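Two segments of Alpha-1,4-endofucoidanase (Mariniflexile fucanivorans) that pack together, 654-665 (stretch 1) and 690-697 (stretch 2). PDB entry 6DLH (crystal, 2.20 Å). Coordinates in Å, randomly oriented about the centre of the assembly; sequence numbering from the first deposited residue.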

# COMPACT_ATOMS: atom_id res chain seq x y z
N TYR A 654 39.49 0.52 15.83
CA TYR A 654 39.09 -0.42 14.81
C TYR A 654 37.89 -1.21 15.32
O TYR A 654 37.81 -1.50 16.52
CB TYR A 654 40.24 -1.38 14.49
CG TYR A 654 39.99 -2.32 13.34
CD1 TYR A 654 40.25 -1.94 12.04
CD2 TYR A 654 39.46 -3.59 13.56
CE1 TYR A 654 40.01 -2.79 10.97
CE2 TYR A 654 39.21 -4.45 12.50
CZ TYR A 654 39.49 -4.05 11.21
OH TYR A 654 39.25 -4.89 10.16
N ASN A 655 36.99 -1.55 14.40
CA ASN A 655 35.82 -2.36 14.70
C ASN A 655 35.45 -3.18 13.47
O ASN A 655 35.53 -2.68 12.35
CB ASN A 655 34.62 -1.51 15.16
CG ASN A 655 34.76 -1.01 16.58
OD1 ASN A 655 34.61 -1.77 17.53
ND2 ASN A 655 35.05 0.28 16.73
N TYR A 656 35.07 -4.45 13.71
CA TYR A 656 34.56 -5.35 12.69
C TYR A 656 33.82 -6.50 13.35
O TYR A 656 34.35 -7.15 14.25
CB TYR A 656 35.70 -5.90 11.83
CG TYR A 656 35.26 -6.47 10.51
CD1 TYR A 656 34.64 -7.71 10.43
CD2 TYR A 656 35.48 -5.78 9.33
CE1 TYR A 656 34.24 -8.24 9.21
CE2 TYR A 656 35.09 -6.30 8.10
CZ TYR A 656 34.47 -7.53 8.04
OH TYR A 656 34.09 -8.04 6.83
N THR A 657 32.58 -6.75 12.89
CA THR A 657 31.74 -7.78 13.48
C THR A 657 31.73 -9.02 12.58
O THR A 657 31.41 -8.94 11.39
CB THR A 657 30.34 -7.23 13.83
OG1 THR A 657 30.46 -6.30 14.91
CG2 THR A 657 29.36 -8.31 14.23
N LEU A 658 32.11 -10.16 13.17
CA LEU A 658 31.98 -11.45 12.52
C LEU A 658 30.57 -11.98 12.79
O LEU A 658 30.08 -11.91 13.92
CB LEU A 658 33.03 -12.42 13.07
CG LEU A 658 34.49 -12.07 12.78
CD1 LEU A 658 35.43 -13.10 13.40
CD2 LEU A 658 34.76 -11.93 11.29
N GLN A 659 29.94 -12.51 11.73
CA GLN A 659 28.52 -12.81 11.73
C GLN A 659 28.29 -14.27 11.35
O GLN A 659 28.74 -14.72 10.30
CB GLN A 659 27.82 -11.89 10.73
CG GLN A 659 26.30 -11.87 10.84
CD GLN A 659 25.82 -10.83 11.82
OE1 GLN A 659 26.22 -9.66 11.76
NE2 GLN A 659 24.94 -11.23 12.72
N LEU A 660 27.57 -14.99 12.23
CA LEU A 660 27.11 -16.34 11.93
C LEU A 660 26.24 -16.27 10.67
O LEU A 660 25.27 -15.52 10.64
CB LEU A 660 26.31 -16.88 13.11
CG LEU A 660 25.66 -18.26 12.93
CD1 LEU A 660 26.71 -19.36 12.89
CD2 LEU A 660 24.65 -18.54 14.03
N GLY A 661 26.65 -17.01 9.64
CA GLY A 661 25.89 -17.07 8.40
C GLY A 661 26.57 -16.26 7.30
O GLY A 661 26.25 -16.45 6.13
N THR A 662 27.50 -15.39 7.70
CA THR A 662 28.26 -14.59 6.75
C THR A 662 29.72 -15.02 6.77
O THR A 662 30.33 -15.24 5.72
CB THR A 662 28.06 -13.08 7.01
OG1 THR A 662 26.67 -12.80 7.16
CG2 THR A 662 28.64 -12.20 5.92
N ASP A 663 30.28 -15.14 7.98
CA ASP A 663 31.72 -15.34 8.15
C ASP A 663 32.02 -16.79 8.55
O ASP A 663 33.10 -17.29 8.26
CB ASP A 663 32.31 -14.31 9.11
CG ASP A 663 32.05 -12.88 8.68
OD1 ASP A 663 32.59 -12.47 7.63
OD2 ASP A 663 31.31 -12.18 9.40
N TYR A 664 31.06 -17.44 9.22
CA TYR A 664 31.27 -18.75 9.81
C TYR A 664 29.92 -19.44 9.99
O TYR A 664 28.92 -18.80 10.29
CB TYR A 664 32.03 -18.64 11.14
CG TYR A 664 31.31 -17.91 12.24
CD1 TYR A 664 30.39 -18.56 13.05
CD2 TYR A 664 31.53 -16.56 12.48
CE1 TYR A 664 29.70 -17.89 14.06
CE2 TYR A 664 30.86 -15.87 13.49
CZ TYR A 664 29.94 -16.54 14.28
OH TYR A 664 29.26 -15.90 15.27
N TYR A 665 29.92 -20.77 9.83
CA TYR A 665 28.69 -21.55 9.79
C TYR A 665 28.90 -22.92 10.43
O TYR A 665 29.94 -23.55 10.24
CB TYR A 665 28.24 -21.70 8.34
CG TYR A 665 26.82 -22.16 8.14
CD1 TYR A 665 25.76 -21.45 8.68
CD2 TYR A 665 26.53 -23.29 7.40
CE1 TYR A 665 24.45 -21.85 8.49
CE2 TYR A 665 25.22 -23.71 7.19
CZ TYR A 665 24.18 -22.98 7.73
OH TYR A 665 22.89 -23.39 7.53
N ALA A 690 24.42 -13.85 20.37
CA ALA A 690 24.37 -15.25 19.99
C ALA A 690 24.98 -15.48 18.60
O ALA A 690 25.52 -16.55 18.35
CB ALA A 690 22.94 -15.74 20.05
N ASN A 691 24.91 -14.47 17.73
CA ASN A 691 25.12 -14.66 16.30
C ASN A 691 26.35 -13.91 15.80
O ASN A 691 26.72 -14.06 14.63
CB ASN A 691 23.89 -14.24 15.50
CG ASN A 691 22.66 -15.10 15.76
OD1 ASN A 691 22.61 -16.26 15.36
ND2 ASN A 691 21.67 -14.52 16.42
N SER A 692 26.98 -13.10 16.66
CA SER A 692 28.02 -12.18 16.22
C SER A 692 29.12 -12.00 17.27
O SER A 692 28.86 -11.99 18.47
CB SER A 692 27.42 -10.85 15.83
OG SER A 692 26.70 -10.29 16.92
N TRP A 693 30.36 -11.84 16.77
CA TRP A 693 31.55 -11.61 17.59
C TRP A 693 32.27 -10.37 17.06
O TRP A 693 32.48 -10.23 15.86
CB TRP A 693 32.46 -12.84 17.57
CG TRP A 693 31.88 -14.06 18.23
CD1 TRP A 693 30.82 -14.80 17.78
CD2 TRP A 693 32.30 -14.68 19.45
NE1 TRP A 693 30.56 -15.83 18.64
CE2 TRP A 693 31.45 -15.78 19.68
CE3 TRP A 693 33.32 -14.41 20.38
CZ2 TRP A 693 31.58 -16.61 20.79
CZ3 TRP A 693 33.44 -15.22 21.49
CH2 TRP A 693 32.59 -16.31 21.69
N LYS A 694 32.65 -9.46 17.98
CA LYS A 694 33.26 -8.20 17.57
C LYS A 694 34.78 -8.23 17.77
O LYS A 694 35.27 -8.50 18.87
CB LYS A 694 32.63 -7.00 18.28
CG LYS A 694 33.17 -5.64 17.86
CD LYS A 694 32.43 -4.45 18.45
CE LYS A 694 32.81 -4.14 19.88
NZ LYS A 694 31.94 -3.09 20.45
N LEU A 695 35.50 -7.94 16.68
CA LEU A 695 36.93 -7.71 16.70
C LEU A 695 37.17 -6.22 16.91
O LEU A 695 36.72 -5.40 16.11
CB LEU A 695 37.52 -8.15 15.36
CG LEU A 695 37.44 -9.65 15.06
CD1 LEU A 695 37.61 -9.91 13.57
CD2 LEU A 695 38.48 -10.41 15.86
N SER A 696 37.87 -5.87 17.99
CA SER A 696 38.15 -4.48 18.27
C SER A 696 39.56 -4.28 18.82
O SER A 696 40.24 -5.24 19.18
CB SER A 696 37.10 -3.89 19.18
OG SER A 696 36.95 -4.69 20.34
N GLY A 697 39.97 -3.02 18.88
CA GLY A 697 41.26 -2.61 19.38
C GLY A 697 41.77 -1.40 18.61
O GLY A 697 41.20 -1.05 17.58
O HOH W 1 27.80 -16.69 17.17

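Strands 654-659 and 692-697 run antiparallel and pair edge to edge. Hydrogen-bonded pairs alternate with non-hydrogen-bonded ones. Tyr656 and Leu695 satisfy each other twice: Leu695 N donates to Tyr656 O (2.8 Å), and Tyr656 N donates to Leu695 O (3.1 Å). Leu658 and Trp693 do the same, with Leu658 N to Trp693 O at 2.7 Å and Trp693 N to Leu658 O at 2.9 Å. At one end Tyr654 N donates to Gly697 O (2.9 Å). At the other, Leu660 N reaches Asn691 O (2.7 Å) and carries the pairing past the strands. Between these bonds, CA-H groups approach carbonyl oxygens; the shortest such contact is Ser692 CA to Leu658 O, 3.1 Å.

Leu658, Leu695 and Trp693 share one face of the sheet. Leu658 CG packs 3.9 Å from Leu695 CD1. Asn655, Thr657 and Lys694 are exposed on the other face, where Thr657 CG2 meets the buried Ser692 at CB, 3.6 Å away.

After the strand, stretch 1 turns. Gln659 O accepts from Thr662 N (3.0 Å) and Asp663 N (2.8 Å), while Gln659 N donates to Asp663 OD2 (2.7 Å). The turn is followed by Tyr664, whose OH lies 3.2 Å from Trp693 CD1, at the indole edge. One water joins Tyr664 OH (2.5 Å), accepts from Trp693 NE1 (3.2 Å) and donates to Ala690 O (2.6 Å).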